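Local coordinates for endoglucanase (Thermotoga maritima, PDB 1VHO), which is probably a metal-dependent aminopeptidase of the M42 peptidase family, expected to bind two divalent metal ions per subunit, at residues M314-P317 / R318-E321; L323-L326 / L327-A331; M5-G8 / K9-E13. All coordinates share one frame; numbering follows the deposited sequence. Where two conformers were deposited one is given.

Interaction 1 of 3, residues M314-P317 / R318-E321; sequences MVDP and RDVE
Asp-316 and Arg-318 form a salt bridge over the first turn of helix 317-333. Arg-318 comes side-on and gives one nitrogen to each carboxylate oxygen. Arg-318 NH2 reaches Asp-316 OD2 at 2.7 Å. Arg-318 NE reaches Asp-316 OD1 at 3.1 Å in an almost straight bond, with an N-H...O angle of 174°. Both bonds use the syn sides of the oxygens. Both oxygens lie close to the guanidinium plane, but the two flat groups are twisted 26° apart. The arginine chain bends at chi3, which swings the edge of the guanidinium, NE and NH2, round to the carboxylate.

Asp-316 OD1 also accepts from the backbone Arg-318 N at 2.8 Å, on its anti side. This is an N-cap bond. CG of Asp-316 stands anti to its own backbone N (chi1 -169°), and the carboxylate thereby faces the start of the helix. Backbone bonds close the first turn: Asp-316 O accepts from Asp-319 N at 2.9 Å, and Pro-317 O accepts from Glu-321 N at 2.9 Å.

One shell out, a water links Asp-316 N to Asp-319 OD2, accepting from the first and donating to the second. The Asp-319 carboxylate is itself held by Gly-243 N and Gly-245 N. Pro-317 and Val-320 pack on helix 7-16, and Val-320 also meets Ile-303 of strand 297-304. Replacing Asp-316 by an alanine would probably leave the Arg-318 guanidinium without its charged mate and Arg-318 N without its cap.

The capping carboxylate is thus gripped by three good bonds from Arg-318, one from the backbone and two from the side chain. Its negative charge next to the helix N terminus would probably be stabilised by the helix dipole as well as by the arginine.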
# COMPACT_ATOMS: atom_id res chain seq x y z
N MSE A 314 2.36 0.58 12.05
CA MSE A 314 1.21 0.20 12.87
C MSE A 314 -0.04 0.94 12.43
O MSE A 314 0.03 2.15 12.15
CB MSE A 314 1.53 0.63 14.34
CG MSE A 314 0.32 0.33 15.26
SE MSE A 314 0.70 1.01 17.03
CE MSE A 314 1.97 -0.29 17.62
N VAL A 315 -1.13 0.22 12.22
CA VAL A 315 -2.39 0.86 11.83
C VAL A 315 -3.49 0.33 12.78
O VAL A 315 -3.34 -0.74 13.41
CB VAL A 315 -2.83 0.55 10.40
CG1 VAL A 315 -1.82 1.12 9.39
CG2 VAL A 315 -2.99 -0.96 10.19
N ASP A 316 -4.58 1.10 12.84
CA ASP A 316 -5.74 0.67 13.62
C ASP A 316 -6.77 0.12 12.66
O ASP A 316 -7.30 0.85 11.81
CB ASP A 316 -6.33 1.94 14.32
CG ASP A 316 -7.37 1.55 15.36
OD1 ASP A 316 -8.19 0.66 15.04
OD2 ASP A 316 -7.32 2.06 16.50
N PRO A 317 -7.15 -1.16 12.71
CA PRO A 317 -8.13 -1.74 11.82
C PRO A 317 -9.46 -1.04 11.83
O PRO A 317 -10.17 -1.09 10.81
CB PRO A 317 -8.24 -3.21 12.24
CG PRO A 317 -7.10 -3.46 13.15
CD PRO A 317 -6.61 -2.14 13.71
N ARG A 318 -9.81 -0.33 12.93
CA ARG A 318 -11.08 0.41 12.91
C ARG A 318 -11.03 1.58 11.94
O ARG A 318 -12.08 1.94 11.38
CB ARG A 318 -11.46 0.92 14.30
CG ARG A 318 -11.65 -0.17 15.35
CD ARG A 318 -11.78 0.51 16.72
NE ARG A 318 -10.49 1.14 17.07
CZ ARG A 318 -10.31 1.91 18.12
NH1 ARG A 318 -11.34 2.16 18.94
NH2 ARG A 318 -9.15 2.44 18.38
N ASP A 319 -9.87 2.26 11.77
CA ASP A 319 -9.80 3.35 10.82
C ASP A 319 -10.00 2.80 9.41
O ASP A 319 -10.56 3.44 8.50
CB ASP A 319 -8.40 4.05 10.86
CG ASP A 319 -8.20 4.85 12.14
OD1 ASP A 319 -9.21 5.34 12.76
OD2 ASP A 319 -7.03 5.00 12.53
N VAL A 320 -9.40 1.60 9.19
CA VAL A 320 -9.54 0.94 7.89
C VAL A 320 -10.99 0.63 7.58
O VAL A 320 -11.50 0.86 6.47
CB VAL A 320 -8.64 -0.32 7.85
CG1 VAL A 320 -8.97 -1.20 6.64
CG2 VAL A 320 -7.18 0.16 7.73
N GLU A 321 -11.69 0.00 8.54
CA GLU A 321 -13.09 -0.33 8.31
C GLU A 321 -13.97 0.90 8.17
O GLU A 321 -14.88 0.89 7.34
CB GLU A 321 -13.67 -1.11 9.52
CG GLU A 321 -12.83 -2.28 9.93
CD GLU A 321 -13.55 -3.16 10.97
OE1 GLU A 321 -13.85 -2.64 12.07
OE2 GLU A 321 -13.77 -4.32 10.61
O HOH W 1 -4.93 3.53 11.51

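Interaction 2 of 3, residues L323-L326 / L327-A331. With SO4 (sulfate ion), chain D.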
# COMPACT_ATOMS: atom_id res chain seq x y z
N LEU A 323 -13.11 3.84 7.07
CA LEU A 323 -12.91 4.44 5.75
C LEU A 323 -13.70 3.66 4.71
O LEU A 323 -14.31 4.21 3.77
CB LEU A 323 -11.40 4.54 5.42
CG LEU A 323 -11.09 5.15 4.05
CD1 LEU A 323 -11.93 6.42 3.81
CD2 LEU A 323 -9.62 5.49 3.86
N ALA A 324 -13.59 2.30 4.76
CA ALA A 324 -14.33 1.53 3.75
C ALA A 324 -15.86 1.77 3.89
O ALA A 324 -16.56 1.83 2.89
CB ALA A 324 -14.05 0.04 3.99
N ARG A 325 -16.34 1.89 5.12
CA ARG A 325 -17.78 2.16 5.34
C ARG A 325 -18.14 3.48 4.69
O ARG A 325 -19.13 3.61 3.96
CB ARG A 325 -18.10 2.17 6.87
CG ARG A 325 -19.61 2.32 7.15
CD ARG A 325 -19.94 1.98 8.60
NE ARG A 325 -19.56 3.01 9.57
CZ ARG A 325 -20.35 4.05 9.89
NH1 ARG A 325 -21.56 4.22 9.33
NH2 ARG A 325 -19.92 4.93 10.77
N LEU A 326 -17.33 4.53 4.94
CA LEU A 326 -17.58 5.82 4.31
C LEU A 326 -17.54 5.73 2.81
O LEU A 326 -18.40 6.32 2.12
CB LEU A 326 -16.43 6.80 4.73
CG LEU A 326 -16.52 8.18 4.08
CD1 LEU A 326 -17.89 8.82 4.35
CD2 LEU A 326 -15.40 9.10 4.63
N LEU A 327 -16.55 5.05 2.20
CA LEU A 327 -16.45 4.98 0.75
C LEU A 327 -17.67 4.23 0.15
O LEU A 327 -18.16 4.63 -0.92
CB LEU A 327 -15.18 4.28 0.21
CG LEU A 327 -13.84 4.95 0.55
CD1 LEU A 327 -12.68 4.20 -0.13
CD2 LEU A 327 -13.83 6.40 0.11
N SER A 328 -18.12 3.20 0.83
CA SER A 328 -19.32 2.48 0.36
C SER A 328 -20.51 3.47 0.42
O SER A 328 -21.32 3.49 -0.52
CB SER A 328 -19.59 1.21 1.13
OG SER A 328 -20.02 1.40 2.49
N LEU A 329 -20.63 4.28 1.43
CA LEU A 329 -21.71 5.28 1.56
C LEU A 329 -21.60 6.36 0.51
O LEU A 329 -22.62 6.87 0.01
CB LEU A 329 -21.78 5.84 2.98
CG LEU A 329 -22.21 4.80 4.01
CD1 LEU A 329 -21.89 5.22 5.44
CD2 LEU A 329 -23.72 4.53 3.88
N VAL A 330 -20.38 6.71 0.08
CA VAL A 330 -20.19 7.70 -0.98
C VAL A 330 -20.79 7.13 -2.25
O VAL A 330 -21.53 7.79 -2.99
CB VAL A 330 -18.71 8.07 -1.18
CG1 VAL A 330 -18.46 8.85 -2.46
CG2 VAL A 330 -18.22 8.91 0.02
N ALA A 331 -20.53 5.83 -2.53
CA ALA A 331 -21.11 5.21 -3.71
C ALA A 331 -22.63 5.17 -3.63
O ALA A 331 -23.28 5.08 -4.68
CB ALA A 331 -20.54 3.79 -3.93
S SO4 D . -24.65 3.08 8.40
O1 SO4 D . -24.85 2.48 9.78
O2 SO4 D . -24.76 4.57 8.58
O3 SO4 D . -23.32 2.66 7.88
O4 SO4 D . -25.75 2.59 7.51
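Leu-323 and Leu-327 meet one turn apart on the buried side of helix 317-333. CD1 of Leu-323 lies 4.1 Å from CG of Leu-327, the two side chains at a slant to each other. Leu-326 and Val-330 also touch, with Leu-326 CD1 at 4.3 Å from Val-330 CG2. Leu-326 presses into helix 256-268, and Leu-327 rests on Ile-224 and Met-226 of strand 222-229. These contacts set the helix against the central mixed sheet of the alpha/beta peptidase domain, with helix 171-187 touching Ala-324, Leu-327 and Ser-328. Arg-325 O takes two donors from the same face of its plane: Leu-329 N at 3.0 Å and Ser-328 OG at 2.8 Å. Ser-328 OG sits between its backbone N and carbonyl carbon (chi1 69°), which brings this buried hydroxyl back to Arg-325 O.

The side of Arg-325, a partly exposed residue, is more open and polar. Its chain runs alongside Leu-329, and Arg-325 NH1 lies 4.0 Å from Leu-329 CD1. Arg-325 NH1 donates to O3 of a sulfate, probably from the crystallisation liquor, at 2.8 Å. His-269 ND1 also binds the sulfate, while Glu-322 pairs with Arg-325 NE and His-269 O accepts from Arg-325 NH2.

Interaction 3 of 3, residues M5-G8 / K9-E13; sequences METG and KLLME
In one of its two deposited conformers Met-5, a selenomethionine, folds back along the first turns of helix 7-16 and lies over Lys-9, Leu-10 and Glu-13. The contacts given here hold for that conformer, and are mostly van der Waals. Met-5 SE is 3.7 Å from Lys-9 CG and equally far from Glu-13 OE1. Met-5 CE touches Leu-10 CD1 at 3.9 Å, where the two side chains cross at about a right angle. The bend at chi3 (87°) turns this methyl toward the leucine. A second apolar pair lies elsewhere on the helix: Thr-7 CG2 and Leu-11 CD1, 3.9 Å apart, with the side chains side by side and pointing the same way. The CE methyl of Met-12, also a selenomethionine, lies 3.7 Å from Gly-8 O.

The charged contact joins Lys-9 and Glu-13, one turn apart. Lys-9 NZ forms a salt bridge with Glu-13 OE2 at 2.7 Å, using the anti lone pair of that oxygen. The lysine chain bends at chi2, chi3 and chi4 to reach it. The other carboxylate oxygen, OE1, is hydrogen-bonded to Tyr-30 OH, so both ends of the carboxylate are held.

The backbone bonds are those of a regular alpha helix. Glu-6, at the N-cap position, contributes its carbonyl: Glu-6 O accepts from Leu-10 N at 2.9 Å. Thr-7 O with Leu-11 N and Gly-8 O with Met-12 N continue the i to i+4 pattern.

Around this helix, Thr-7 and Leu-11 pack on Pro-317 and Val-320 of helix 317-333, and Thr-7 OG1 is hydrogen-bonded to Glu-321. Leu-10 leans on Val-181 and Lys-182 of helix 171-187. Met-5 and Leu-10 meet Tyr-30 of helix 25-35, so the N-terminal helix touches three others.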
# COMPACT_ATOMS: atom_id res chain seq x y z
N MSE A 5 -13.30 -11.63 5.86
CA MSE A 5 -12.80 -12.06 7.18
C MSE A 5 -12.73 -10.84 8.09
O MSE A 5 -13.26 -9.78 7.80
CB MSE A 5 -11.46 -12.76 7.05
CG MSE A 5 -10.21 -11.91 6.95
SE MSE A 5 -8.73 -12.79 6.10
CE MSE A 5 -9.11 -12.39 4.27
N GLU A 6 -12.13 -10.99 9.25
CA GLU A 6 -11.95 -9.87 10.17
C GLU A 6 -10.94 -8.90 9.51
O GLU A 6 -9.94 -9.35 8.92
CB GLU A 6 -11.35 -10.36 11.49
CG GLU A 6 -12.30 -11.28 12.26
CD GLU A 6 -12.96 -10.46 13.37
OE1 GLU A 6 -14.05 -9.90 13.11
OE2 GLU A 6 -12.33 -10.40 14.45
N THR A 7 -11.14 -7.63 9.75
CA THR A 7 -10.27 -6.60 9.17
C THR A 7 -8.83 -6.74 9.62
O THR A 7 -7.96 -6.68 8.74
CB THR A 7 -10.80 -5.18 9.50
OG1 THR A 7 -12.13 -5.18 8.94
CG2 THR A 7 -9.90 -4.15 8.81
N GLY A 8 -8.66 -7.07 10.89
CA GLY A 8 -7.28 -7.25 11.41
C GLY A 8 -6.59 -8.39 10.71
O GLY A 8 -5.40 -8.28 10.29
N LYS A 9 -7.28 -9.51 10.56
CA LYS A 9 -6.68 -10.66 9.87
C LYS A 9 -6.39 -10.37 8.40
O LYS A 9 -5.38 -10.85 7.89
CB LYS A 9 -7.56 -11.91 9.98
CG LYS A 9 -6.97 -13.15 9.30
CD LYS A 9 -5.59 -13.50 9.88
CE LYS A 9 -5.41 -15.02 9.94
NZ LYS A 9 -4.58 -15.50 8.78
N LEU A 10 -7.28 -9.66 7.70
CA LEU A 10 -7.07 -9.31 6.30
C LEU A 10 -5.80 -8.46 6.17
O LEU A 10 -5.02 -8.62 5.23
CB LEU A 10 -8.26 -8.50 5.75
CG LEU A 10 -8.10 -7.82 4.38
CD1 LEU A 10 -7.95 -8.80 3.26
CD2 LEU A 10 -9.35 -6.94 4.13
N LEU A 11 -5.67 -7.48 7.07
CA LEU A 11 -4.48 -6.62 7.08
C LEU A 11 -3.22 -7.44 7.36
O LEU A 11 -2.22 -7.16 6.67
CB LEU A 11 -4.66 -5.51 8.12
CG LEU A 11 -5.73 -4.46 7.74
CD1 LEU A 11 -6.00 -3.55 8.95
CD2 LEU A 11 -5.27 -3.63 6.54
N MSE A 12 -3.22 -8.35 8.31
CA MSE A 12 -2.01 -9.17 8.53
C MSE A 12 -1.65 -10.01 7.33
O MSE A 12 -0.47 -10.08 6.89
CB MSE A 12 -2.25 -10.05 9.79
CG MSE A 12 -2.15 -9.21 11.06
SE MSE A 12 -2.18 -10.41 12.57
CE MSE A 12 -3.99 -10.94 12.50
N GLU A 13 -2.67 -10.57 6.64
CA GLU A 13 -2.38 -11.40 5.48
C GLU A 13 -1.82 -10.54 4.34
O GLU A 13 -0.87 -10.99 3.69
CB GLU A 13 -3.61 -12.19 4.98
CG GLU A 13 -4.06 -13.21 6.01
CD GLU A 13 -5.13 -14.19 5.49
OE1 GLU A 13 -5.73 -14.04 4.43
OE2 GLU A 13 -5.37 -15.16 6.21

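From the N terminus, interaction 3 comes first, in the opening turns of helix 7-16. Interaction 1 follows some 300 residues later, where strand 313-315 passes into helix 317-333. Interaction 2 continues directly along that helix. All three are local contacts, each closed before the next begins, so none nests or crosses. No long loop is closed within any of them. Interactions 1 and 3 touch in space, joining the N-terminal helix to the start of the C-terminal helix. Interaction 2 stands apart from interaction 3. It carries the same C-terminal helix onward, between helices 171-187 and 256-268 and against strand 222-229.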